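PDB 5YX6: uncharacterized protein Rv3272 from Mycobacterium tuberculosis, which binds fatty acyl-CoAs of varying chain length, palmitoyl-CoA most tightly, and probably acts as a family III CoA transferase in fatty acid metabolism. Local coordinates for residues 129-134 / 203-208; 144-149 / 173-178; 151-156 / 209-214. All coordinates share one frame; numbering follows the deposited sequence.

Contact 1: residues 129-134 / 203-208; sequences RLTAYG and QVAMYD
Two tyrosine rings and a ladder of peptide groups make up the flat parts of this contact. The side chains of Tyr133 and Tyr207 cross at about a right angle, with CD1 of Tyr133 4.1 Å from CB of Tyr207. Arg142 makes a cation-pi contact with the Tyr133 ring, and Leu343 of the second subunit packs on both tyrosines. The peptide groups join strands 129-131 and 203-205, which run parallel as neighbours in the Rossmann-fold sheet. Strand 201-205 is outermost within the chain, and through Gln203 the sheet runs on into the second subunit. Val204 N gives a nearly straight bond of 2.8 Å to Arg129 O. Val204 O takes Thr131 N at 3.0 Å, in the carbonyl plane. The ladder runs on into helix 206-213: Met206 N bonds to Thr131 O, and Tyr207 N reaches Ala132 O at 2.9 Å. On one face of the sheet CD1 of Leu130 touches CG1 of Val204 at 3.9 Å. On the other lie Arg129, Gln203, Thr131 and Ala205. Thr131 OG1 sits between its backbone N and carbonyl carbon (chi1 68°). There it accepts Gly134 N at 2.9 Å in an ST motif, and a water beside it gives a weak bond to Val204 O. The last carbonyl of strand 129-131 and the one after it thus take the first two amides of helix 206-213, tying the helix start to that strand.

Contact 2: residues 144-149 / 173-178; sequences GIDLVV and LVDNAS
Asp146 turns OD2 to the first turn of helix 173-196. Its CG is anti to the backbone N (chi1 -178°), which carries OD2 across to the backbone amides there. Asp175 N bonds to Asp146 OD2 at 2.9 Å, nearly straight and on the anti lone pair. Val174 N is equally close to Asp146 OD2, but its bond is bent and weak. One carboxylate oxygen therefore receives two amides at the helix start, where the helix dipole would favour its negative charge. The carboxylate of Asp175, inferred to be the nucleophile, lies against CB of Asp146, with OD2 3.7 Å from it. Asp175 OD1 is 4.1 Å from Asp146 OD2. Two like charges so near may raise the proton affinity of one of them. A water bridges the pair differently: it accepts from Asp146 N and donates to Asp175 OD2. Beside the acids, Val149 CG1 meets Val174 CG1 at 4.1 Å, the two side chains crossing obliquely. Ser178 OG donates to Val174 O one turn back. The contact joins the start of helix 146-152 to that of helix 173-196. Met206 of helix 206-213 packs on Val174, Asp175 and Ser178, and Leu173 meets Leu173 of the second subunit.

Contact 3: residues 151-156 / 209-214; sequences AEAGMT and VAVGLQ
The carboxamide of Gln214 bridges the two segments. Its NE2 donates to Ala153 O at 2.7 Å and back to Ala210 O, one turn earlier in helix 206-213, at 3.1 Å. Both acceptors lie close to the amide plane of Gln214, so the two bonds fix the rotation of the group. Seen from the carbonyls, the donor stands above each carbonyl plane. Gln214 OE1 turns the other way, lies 3.1 Å from Gly154 C, and is bonded by Trp335 NE1 of the second subunit. The polar end of this buried side chain thus has partners at both its nitrogen and its oxygen. Apolar contacts flank it. Ala153 CB meets Ala210 CB at 3.7 Å. Met155 runs across Gln214 obliquely, its CG 3.5 Å from Gln214 CD. The methionine chain is extended at chi2 and chi3, and its CE comes to 3.8 Å from Ala210 CB. The same Met155 CE lies 3.9 Å from Leu213 CD1. Val211 packs on Ile363 of the second subunit. Behind these groups lie two chain turns. Gly154 ends helix 146-152 in a Schellman motif with phi 103°, and this turn leads the chain from Ala153 to Met155. Gln214 stands at the junction between helix 206-213 and helix 215-222, as the N-cap residue of the latter. The contact joins the C-terminal ends of helices 146-152 and 206-213. Helix 173-196 lies next to both, touching Met155 through Val174, and Val209 through Ala177 and Ser178.

Overall arrangement
The three contacts form one continuous core around helices 146-152, 173-196 and 206-213. Contact 2 holds Asp175, the inferred nucleophile, and its centre is about 10 Å from that of contact 1 and about 9 Å from that of contact 3. Met206 of contact 1 reaches the site directly, its CE 3.2 Å from Asp175 OD1. Tyr133 of contact 1 extends its OH to Glu152 OE1 of segment 151-156, a probable hydrogen bond of 3.1 Å. Contacts 2 and 3 meet where Leu173 CD1 touches Met155 CE at 3.7 Å. Contact 3 stands further from the nucleophile, with the Leu213 side chain about 10 Å from that of Asp175. All three contacts also touch the second subunit of the homodimer.

Contact 1: residues 129-134 / 203-208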
ATOM      1  N   ARG A 129     -14.108 -10.567   2.656  1.00 30.80           N
ATOM      2  CA  ARG A 129     -14.657  -9.939   1.448  1.00 30.16           C
ATOM      3  C   ARG A 129     -13.867  -8.714   0.986  1.00 33.50           C
ATOM      4  O   ARG A 129     -13.643  -7.776   1.754  1.00 32.52           O
ATOM      5  CB  ARG A 129     -16.116  -9.551   1.674  1.00 33.01           C
ATOM      6  CG  ARG A 129     -16.864 -10.574   2.510  1.00 30.70           C
ATOM      7  CD  ARG A 129     -18.358 -10.344   2.524  1.00 31.64           C
ATOM      8  NE  ARG A 129     -18.980 -10.688   1.251  1.00 38.23           N
ATOM      9  CZ  ARG A 129     -20.286 -10.840   1.087  1.00 39.59           C
ATOM     10  NH1 ARG A 129     -20.774 -11.160  -0.104  1.00 46.03           N
ATOM     11  NH2 ARG A 129     -21.100 -10.689   2.123  1.00 39.00           N
ATOM     12  N   LEU A 130     -13.437  -8.740  -0.270  1.00 32.29           N
ATOM     13  CA  LEU A 130     -12.767  -7.600  -0.893  1.00 34.68           C
ATOM     14  C   LEU A 130     -13.655  -6.975  -1.969  1.00 32.93           C
ATOM     15  O   LEU A 130     -14.057  -7.654  -2.909  1.00 33.76           O
ATOM     16  CB  LEU A 130     -11.427  -8.031  -1.484  1.00 31.45           C
ATOM     17  CG  LEU A 130     -10.621  -6.961  -2.221  1.00 39.27           C
ATOM     18  CD1 LEU A 130     -10.301  -5.804  -1.309  1.00 32.48           C
ATOM     19  CD2 LEU A 130      -9.334  -7.567  -2.758  1.00 41.07           C
ATOM     20  N   THR A 131     -14.006  -5.701  -1.815  1.00 30.59           N
ATOM     21  CA  THR A 131     -14.803  -5.029  -2.842  1.00 31.14           C
ATOM     22  C   THR A 131     -14.104  -3.760  -3.334  1.00 28.85           C
ATOM     23  O   THR A 131     -13.096  -3.345  -2.766  1.00 31.01           O
ATOM     24  CB  THR A 131     -16.216  -4.655  -2.333  1.00 34.57           C
ATOM     25  OG1 THR A 131     -16.119  -3.625  -1.344  1.00 37.55           O
ATOM     26  CG2 THR A 131     -16.927  -5.868  -1.756  1.00 34.56           C
ATOM     27  N   ALA A 132     -14.635  -3.152  -4.393  1.00 28.99           N
ATOM     28  CA  ALA A 132     -14.100  -1.884  -4.888  1.00 28.59           C
ATOM     29  C   ALA A 132     -14.483  -0.709  -3.995  1.00 27.71           C
ATOM     30  O   ALA A 132     -13.631   0.096  -3.623  1.00 22.98           O
ATOM     31  CB  ALA A 132     -14.569  -1.626  -6.317  1.00 26.17           C
ATOM     32  N   TYR A 133     -15.763  -0.616  -3.649  1.00 27.09           N
ATOM     33  CA  TYR A 133     -16.284   0.575  -2.986  1.00 27.20           C
ATOM     34  C   TYR A 133     -17.009   0.323  -1.661  1.00 34.40           C
ATOM     35  O   TYR A 133     -17.506   1.268  -1.048  1.00 35.95           O
ATOM     36  CB  TYR A 133     -17.230   1.315  -3.924  1.00 31.63           C
ATOM     37  CG  TYR A 133     -16.592   1.816  -5.195  1.00 30.24           C
ATOM     38  CD1 TYR A 133     -15.772   2.935  -5.193  1.00 33.77           C
ATOM     39  CD2 TYR A 133     -16.823   1.178  -6.405  1.00 35.53           C
ATOM     40  CE1 TYR A 133     -15.194   3.399  -6.369  1.00 37.52           C
ATOM     41  CE2 TYR A 133     -16.255   1.636  -7.588  1.00 33.96           C
ATOM     42  CZ  TYR A 133     -15.443   2.740  -7.565  1.00 34.26           C
ATOM     43  OH  TYR A 133     -14.877   3.183  -8.739  1.00 35.31           O
ATOM     44  N   GLY A 134     -17.097  -0.931  -1.221  1.00 32.91           N
ATOM     45  CA  GLY A 134     -17.567  -1.198   0.128  1.00 33.57           C
ATOM     46  C   GLY A 134     -18.846  -1.998   0.281  1.00 39.81           C
ATOM     47  O   GLY A 134     -18.966  -2.830   1.185  1.00 40.34           O
ATOM     48  N   GLN A 203     -13.935  -7.442   6.124  1.00 33.34           N
ATOM     49  CA  GLN A 203     -14.260  -6.707   4.899  1.00 33.38           C
ATOM     50  C   GLN A 203     -13.218  -5.632   4.608  1.00 31.18           C
ATOM     51  O   GLN A 203     -12.823  -4.870   5.492  1.00 32.21           O
ATOM     52  CB  GLN A 203     -15.659  -6.085   4.985  1.00 31.23           C
ATOM     53  CG  GLN A 203     -16.782  -7.115   5.006  1.00 38.13           C
ATOM     54  CD  GLN A 203     -18.168  -6.499   5.154  1.00 43.99           C
ATOM     55  OE1 GLN A 203     -18.618  -6.216   6.265  1.00 46.60           O
ATOM     56  NE2 GLN A 203     -18.859  -6.312   4.031  1.00 39.22           N
ATOM     57  N   VAL A 204     -12.753  -5.602   3.365  1.00 29.89           N
ATOM     58  CA  VAL A 204     -11.778  -4.614   2.921  1.00 28.16           C
ATOM     59  C   VAL A 204     -12.244  -3.982   1.613  1.00 28.07           C
ATOM     60  O   VAL A 204     -12.532  -4.692   0.649  1.00 31.10           O
ATOM     61  CB  VAL A 204     -10.388  -5.242   2.714  1.00 26.52           C
ATOM     62  CG1 VAL A 204      -9.419  -4.218   2.124  1.00 29.82           C
ATOM     63  CG2 VAL A 204      -9.854  -5.791   4.014  1.00 24.29           C
ATOM     64  N   ALA A 205     -12.360  -2.657   1.594  1.00 29.94           N
ATOM     65  CA  ALA A 205     -12.728  -1.930   0.374  1.00 26.62           C
ATOM     66  C   ALA A 205     -11.515  -1.219  -0.230  1.00 27.19           C
ATOM     67  O   ALA A 205     -10.751  -0.559   0.484  1.00 22.21           O
ATOM     68  CB  ALA A 205     -13.833  -0.939   0.660  1.00 26.65           C
ATOM     69  N   MET A 206     -11.328  -1.377  -1.539  1.00 26.22           N
ATOM     70  CA  MET A 206     -10.217  -0.735  -2.231  1.00 27.96           C
ATOM     71  C   MET A 206     -10.287   0.779  -2.063  1.00 27.34           C
ATOM     72  O   MET A 206      -9.266   1.455  -1.888  1.00 25.23           O
ATOM     73  CB  MET A 206     -10.207  -1.109  -3.712  1.00 33.48           C
ATOM     74  CG  MET A 206      -9.587  -2.474  -4.026  1.00 35.63           C
ATOM     75  SD  MET A 206      -9.933  -3.022  -5.724  1.00 51.13           S
ATOM     76  CE  MET A 206      -9.140  -1.735  -6.680  1.00 42.33           C
ATOM     77  N   TYR A 207     -11.501   1.308  -2.104  1.00 25.87           N
ATOM     78  CA  TYR A 207     -11.701   2.727  -1.885  1.00 28.26           C
ATOM     79  C   TYR A 207     -11.171   3.165  -0.522  1.00 28.18           C
ATOM     80  O   TYR A 207     -10.481   4.187  -0.417  1.00 26.91           O
ATOM     81  CB  TYR A 207     -13.178   3.071  -2.016  1.00 25.26           C
ATOM     82  CG  TYR A 207     -13.489   4.542  -1.855  1.00 28.54           C
ATOM     83  CD1 TYR A 207     -13.253   5.437  -2.892  1.00 26.96           C
ATOM     84  CD2 TYR A 207     -14.067   5.024  -0.689  1.00 27.34           C
ATOM     85  CE1 TYR A 207     -13.558   6.779  -2.759  1.00 28.11           C
ATOM     86  CE2 TYR A 207     -14.374   6.361  -0.550  1.00 29.92           C
ATOM     87  CZ  TYR A 207     -14.123   7.230  -1.589  1.00 28.81           C
ATOM     88  OH  TYR A 207     -14.431   8.560  -1.453  1.00 32.55           O
ATOM     89  N   ASP A 208     -11.494   2.388   0.513  1.00 28.03           N
ATOM     90  CA  ASP A 208     -11.063   2.697   1.878  1.00 27.77           C
ATOM     91  C   ASP A 208      -9.545   2.681   1.986  1.00 26.48           C
ATOM     92  O   ASP A 208      -8.959   3.517   2.662  1.00 25.91           O
ATOM     93  CB  ASP A 208     -11.675   1.716   2.883  1.00 28.00           C
ATOM     94  CG  ASP A 208     -13.185   1.873   3.012  1.00 34.19           C
ATOM     95  OD1 ASP A 208     -13.722   2.823   2.403  1.00 36.87           O
ATOM     96  OD2 ASP A 208     -13.831   1.055   3.720  1.00 31.55           O
TER
HETATM   97  O   HOH W   1     -15.634  -4.542   1.237  1.00 32.28           O

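Contact 2: residues 144-149 / 173-178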
ATOM      1  N   GLY A 144     -15.355  -1.916  -9.936  1.00 34.36           N
ATOM      2  CA  GLY A 144     -14.377  -0.890 -10.226  1.00 26.64           C
ATOM      3  C   GLY A 144     -13.073  -1.556 -10.546  1.00 32.14           C
ATOM      4  O   GLY A 144     -12.902  -2.738 -10.278  1.00 39.71           O
ATOM      5  N   ILE A 145     -12.150  -0.814 -11.133  1.00 28.93           N
ATOM      6  CA  ILE A 145     -10.785  -1.297 -11.245  1.00 37.21           C
ATOM      7  C   ILE A 145      -9.854  -0.247 -10.630  1.00 30.40           C
ATOM      8  O   ILE A 145     -10.318   0.814 -10.216  1.00 31.30           O
ATOM      9  CB  ILE A 145     -10.403  -1.614 -12.702  1.00 38.30           C
ATOM     10  CG1 ILE A 145     -10.646  -0.415 -13.616  1.00 35.87           C
ATOM     11  CG2 ILE A 145     -11.202  -2.795 -13.204  1.00 37.02           C
ATOM     12  CD1 ILE A 145      -9.865  -0.510 -14.909  1.00 40.33           C
ATOM     13  N   ASP A 146      -8.569  -0.576 -10.523  1.00 29.65           N
ATOM     14  CA  ASP A 146      -7.555   0.277  -9.882  1.00 30.87           C
ATOM     15  C   ASP A 146      -7.638   1.739 -10.325  1.00 31.37           C
ATOM     16  O   ASP A 146      -7.755   2.654  -9.505  1.00 28.81           O
ATOM     17  CB  ASP A 146      -6.148  -0.286 -10.165  1.00 31.88           C
ATOM     18  CG  ASP A 146      -5.023   0.521  -9.493  1.00 43.17           C
ATOM     19  OD1 ASP A 146      -4.634   1.596 -10.013  1.00 44.23           O
ATOM     20  OD2 ASP A 146      -4.534   0.076  -8.426  1.00 40.35           O
ATOM     21  N   LEU A 147      -7.580   1.937 -11.637  1.00 36.34           N
ATOM     22  CA  LEU A 147      -7.505   3.258 -12.250  1.00 36.23           C
ATOM     23  C   LEU A 147      -8.684   4.170 -11.867  1.00 31.03           C
ATOM     24  O   LEU A 147      -8.504   5.348 -11.581  1.00 31.49           O
ATOM     25  CB  LEU A 147      -7.418   3.083 -13.772  1.00 38.75           C
ATOM     26  CG  LEU A 147      -7.219   4.271 -14.701  1.00 43.27           C
ATOM     27  CD1 LEU A 147      -6.417   3.817 -15.915  1.00 46.06           C
ATOM     28  CD2 LEU A 147      -8.555   4.818 -15.130  1.00 36.78           C
ATOM     29  N   VAL A 148      -9.886   3.615 -11.853  1.00 27.13           N
ATOM     30  CA  VAL A 148     -11.079   4.399 -11.575  1.00 26.02           C
ATOM     31  C   VAL A 148     -11.262   4.642 -10.077  1.00 26.48           C
ATOM     32  O   VAL A 148     -11.694   5.715  -9.663  1.00 25.50           O
ATOM     33  CB  VAL A 148     -12.333   3.706 -12.156  1.00 26.81           C
ATOM     34  CG1 VAL A 148     -13.586   4.459 -11.775  1.00 27.33           C
ATOM     35  CG2 VAL A 148     -12.228   3.656 -13.656  1.00 32.14           C
ATOM     36  N   VAL A 149     -10.966   3.625  -9.269  1.00 29.17           N
ATOM     37  CA  VAL A 149     -11.012   3.766  -7.816  1.00 30.47           C
ATOM     38  C   VAL A 149      -9.987   4.804  -7.320  1.00 26.87           C
ATOM     39  O   VAL A 149     -10.296   5.628  -6.460  1.00 26.34           O
ATOM     40  CB  VAL A 149     -10.761   2.407  -7.115  1.00 30.83           C
ATOM     41  CG1 VAL A 149     -10.604   2.592  -5.604  1.00 25.63           C
ATOM     42  CG2 VAL A 149     -11.876   1.426  -7.449  1.00 29.33           C
ATOM     43  N   LEU A 173      -1.276   0.873  -7.664  1.00 33.02           N
ATOM     44  CA  LEU A 173      -0.946   0.991  -6.255  1.00 36.71           C
ATOM     45  C   LEU A 173      -2.124   0.590  -5.381  1.00 31.82           C
ATOM     46  O   LEU A 173      -1.935   0.041  -4.300  1.00 32.78           O
ATOM     47  CB  LEU A 173      -0.504   2.415  -5.909  1.00 31.67           C
ATOM     48  CG  LEU A 173      -1.596   3.483  -5.868  1.00 35.82           C
ATOM     49  CD1 LEU A 173      -1.260   4.569  -4.866  1.00 39.19           C
ATOM     50  CD2 LEU A 173      -1.806   4.074  -7.249  1.00 41.29           C
ATOM     51  N   VAL A 174      -3.333   0.846  -5.854  1.00 29.73           N
ATOM     52  CA  VAL A 174      -4.517   0.573  -5.050  1.00 34.56           C
ATOM     53  C   VAL A 174      -4.783  -0.932  -4.950  1.00 32.53           C
ATOM     54  O   VAL A 174      -5.130  -1.437  -3.883  1.00 34.04           O
ATOM     55  CB  VAL A 174      -5.745   1.305  -5.616  1.00 33.85           C
ATOM     56  CG1 VAL A 174      -7.015   0.835  -4.932  1.00 37.69           C
ATOM     57  CG2 VAL A 174      -5.577   2.800  -5.439  1.00 34.78           C
ATOM     58  N   ASP A 175      -4.597  -1.637  -6.062  1.00 35.76           N
ATOM     59  CA  ASP A 175      -4.641  -3.096  -6.088  1.00 34.21           C
ATOM     60  C   ASP A 175      -3.636  -3.728  -5.135  1.00 32.03           C
ATOM     61  O   ASP A 175      -3.995  -4.530  -4.285  1.00 33.85           O
ATOM     62  CB  ASP A 175      -4.362  -3.620  -7.499  1.00 35.18           C
ATOM     63  CG  ASP A 175      -5.583  -3.590  -8.391  1.00 39.79           C
ATOM     64  OD1 ASP A 175      -6.684  -3.317  -7.879  1.00 39.42           O
ATOM     65  OD2 ASP A 175      -5.441  -3.865  -9.605  1.00 43.03           O
ATOM     66  N   ASN A 176      -2.368  -3.367  -5.286  1.00 33.62           N
ATOM     67  CA  ASN A 176      -1.327  -4.036  -4.534  1.00 27.89           C
ATOM     68  C   ASN A 176      -1.401  -3.678  -3.056  1.00 29.85           C
ATOM     69  O   ASN A 176      -1.238  -4.554  -2.202  1.00 33.90           O
ATOM     70  CB  ASN A 176       0.041  -3.717  -5.132  1.00 27.86           C
ATOM     71  CG  ASN A 176       0.209  -4.319  -6.534  1.00 45.15           C
ATOM     72  OD1 ASN A 176      -0.092  -5.495  -6.764  1.00 46.63           O
ATOM     73  ND2 ASN A 176       0.675  -3.508  -7.475  1.00 43.54           N
ATOM     74  N   ALA A 177      -1.714  -2.427  -2.744  1.00 27.19           N
ATOM     75  CA  ALA A 177      -1.932  -2.048  -1.349  1.00 28.12           C
ATOM     76  C   ALA A 177      -3.141  -2.768  -0.758  1.00 28.50           C
ATOM     77  O   ALA A 177      -3.106  -3.197   0.398  1.00 26.81           O
ATOM     78  CB  ALA A 177      -2.101  -0.535  -1.212  1.00 29.64           C
ATOM     79  N   SER A 178      -4.204  -2.918  -1.546  1.00 28.57           N
ATOM     80  CA  SER A 178      -5.412  -3.583  -1.051  1.00 25.84           C
ATOM     81  C   SER A 178      -5.143  -5.043  -0.737  1.00 24.64           C
ATOM     82  O   SER A 178      -5.646  -5.570   0.245  1.00 26.75           O
ATOM     83  CB  SER A 178      -6.557  -3.478  -2.059  1.00 28.41           C
ATOM     84  OG  SER A 178      -7.036  -2.147  -2.138  1.00 34.53           O
TER
HETATM   85  O   HOH W   2      -8.139  -3.386 -10.989  1.00 36.82           O

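Contact 3: residues 151-156 / 209-214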
ATOM      1  N   ALA A 151      -8.786   7.388  -8.973  1.00 31.31           N
ATOM      2  CA  ALA A 151      -9.229   8.715  -9.386  1.00 30.43           C
ATOM      3  C   ALA A 151     -10.445   9.172  -8.590  1.00 27.26           C
ATOM      4  O   ALA A 151     -10.585  10.342  -8.268  1.00 32.31           O
ATOM      5  CB  ALA A 151      -9.538   8.735 -10.884  1.00 30.28           C
ATOM      6  N   GLU A 152     -11.339   8.249  -8.284  1.00 28.27           N
ATOM      7  CA  GLU A 152     -12.533   8.609  -7.541  1.00 30.44           C
ATOM      8  C   GLU A 152     -12.175   8.938  -6.079  1.00 33.18           C
ATOM      9  O   GLU A 152     -12.859   9.740  -5.431  1.00 31.51           O
ATOM     10  CB  GLU A 152     -13.584   7.492  -7.643  1.00 26.15           C
ATOM     11  CG  GLU A 152     -14.934   7.881  -7.060  1.00 29.96           C
ATOM     12  CD  GLU A 152     -16.087   7.000  -7.532  1.00 34.71           C
ATOM     13  OE1 GLU A 152     -15.868   6.063  -8.334  1.00 32.08           O
ATOM     14  OE2 GLU A 152     -17.228   7.257  -7.099  1.00 35.66           O
ATOM     15  N   ALA A 153     -11.095   8.337  -5.574  1.00 28.09           N
ATOM     16  CA  ALA A 153     -10.614   8.604  -4.207  1.00 28.03           C
ATOM     17  C   ALA A 153      -9.675   9.822  -4.099  1.00 34.58           C
ATOM     18  O   ALA A 153      -9.158  10.128  -3.017  1.00 31.64           O
ATOM     19  CB  ALA A 153      -9.921   7.385  -3.657  1.00 26.47           C
ATOM     20  N   GLY A 154      -9.395  10.474  -5.221  1.00 26.16           N
ATOM     21  CA  GLY A 154      -8.649  11.717  -5.168  1.00 29.83           C
ATOM     22  C   GLY A 154      -7.180  11.699  -5.552  1.00 27.88           C
ATOM     23  O   GLY A 154      -6.500  12.712  -5.404  1.00 29.20           O
ATOM     24  N   MET A 155      -6.695  10.582  -6.085  1.00 27.24           N
ATOM     25  CA  MET A 155      -5.256  10.408  -6.274  1.00 30.96           C
ATOM     26  C   MET A 155      -4.654  11.166  -7.460  1.00 33.95           C
ATOM     27  O   MET A 155      -3.448  11.077  -7.692  1.00 36.73           O
ATOM     28  CB  MET A 155      -4.927   8.924  -6.411  1.00 27.42           C
ATOM     29  CG  MET A 155      -5.062   8.180  -5.100  1.00 29.42           C
ATOM     30  SD  MET A 155      -4.627   6.441  -5.225  1.00 32.80           S
ATOM     31  CE  MET A 155      -4.363   6.061  -3.489  1.00 33.78           C
ATOM     32  N   THR A 156      -5.469  11.936  -8.175  1.00 31.04           N
ATOM     33  CA  THR A 156      -4.963  12.750  -9.278  1.00 35.02           C
ATOM     34  C   THR A 156      -4.677  14.173  -8.805  1.00 36.19           C
ATOM     35  O   THR A 156      -4.131  14.980  -9.557  1.00 41.08           O
ATOM     36  CB  THR A 156      -5.959  12.806 -10.503  1.00 38.59           C
ATOM     37  OG1 THR A 156      -7.136  13.558 -10.167  1.00 31.47           O
ATOM     38  CG2 THR A 156      -6.366  11.407 -10.972  1.00 34.03           C
ATOM     39  N   VAL A 209      -8.915   1.737   1.298  1.00 25.62           N
ATOM     40  CA  VAL A 209      -7.468   1.667   1.267  1.00 23.82           C
ATOM     41  C   VAL A 209      -6.868   2.900   0.594  1.00 26.22           C
ATOM     42  O   VAL A 209      -5.892   3.465   1.083  1.00 27.15           O
ATOM     43  CB  VAL A 209      -6.992   0.404   0.551  1.00 23.07           C
ATOM     44  CG1 VAL A 209      -5.467   0.397   0.463  1.00 24.40           C
ATOM     45  CG2 VAL A 209      -7.501  -0.845   1.290  1.00 20.36           C
ATOM     46  N   ALA A 210      -7.462   3.316  -0.523  1.00 25.69           N
ATOM     47  CA  ALA A 210      -6.971   4.458  -1.286  1.00 27.44           C
ATOM     48  C   ALA A 210      -7.078   5.740  -0.477  1.00 28.90           C
ATOM     49  O   ALA A 210      -6.138   6.536  -0.441  1.00 30.73           O
ATOM     50  CB  ALA A 210      -7.733   4.599  -2.591  1.00 28.80           C
ATOM     51  N   VAL A 211      -8.222   5.922   0.178  1.00 28.01           N
ATOM     52  CA  VAL A 211      -8.426   7.048   1.083  1.00 25.58           C
ATOM     53  C   VAL A 211      -7.348   7.012   2.164  1.00 31.79           C
ATOM     54  O   VAL A 211      -6.713   8.022   2.460  1.00 28.81           O
ATOM     55  CB  VAL A 211      -9.841   7.014   1.716  1.00 32.36           C
ATOM     56  CG1 VAL A 211      -9.904   7.875   2.960  1.00 34.98           C
ATOM     57  CG2 VAL A 211     -10.903   7.452   0.697  1.00 29.45           C
ATOM     58  N   GLY A 212      -7.122   5.827   2.720  1.00 29.81           N
ATOM     59  CA  GLY A 212      -6.110   5.645   3.741  1.00 32.64           C
ATOM     60  C   GLY A 212      -4.715   6.041   3.299  1.00 28.26           C
ATOM     61  O   GLY A 212      -3.976   6.645   4.061  1.00 31.36           O
ATOM     62  N   LEU A 213      -4.350   5.704   2.069  1.00 31.22           N
ATOM     63  CA  LEU A 213      -3.037   6.074   1.544  1.00 34.12           C
ATOM     64  C   LEU A 213      -2.828   7.589   1.446  1.00 31.75           C
ATOM     65  O   LEU A 213      -1.696   8.053   1.484  1.00 30.37           O
ATOM     66  CB  LEU A 213      -2.812   5.424   0.174  1.00 29.12           C
ATOM     67  CG  LEU A 213      -2.744   3.888   0.186  1.00 31.25           C
ATOM     68  CD1 LEU A 213      -2.636   3.350  -1.234  1.00 26.15           C
ATOM     69  CD2 LEU A 213      -1.571   3.383   1.041  1.00 21.88           C
ATOM     70  N   GLN A 214      -3.920   8.344   1.355  1.00 32.53           N
ATOM     71  CA  GLN A 214      -3.867   9.798   1.225  1.00 30.43           C
ATOM     72  C   GLN A 214      -4.320  10.513   2.497  1.00 30.49           C
ATOM     73  O   GLN A 214      -4.676  11.690   2.463  1.00 32.58           O
ATOM     74  CB  GLN A 214      -4.766  10.268   0.080  1.00 30.64           C
ATOM     75  CG  GLN A 214      -4.676   9.499  -1.210  1.00 29.45           C
ATOM     76  CD  GLN A 214      -5.836   9.844  -2.126  1.00 33.91           C
ATOM     77  OE1 GLN A 214      -5.764  10.803  -2.900  1.00 32.75           O
ATOM     78  NE2 GLN A 214      -6.914   9.069  -2.043  1.00 32.63           N
TER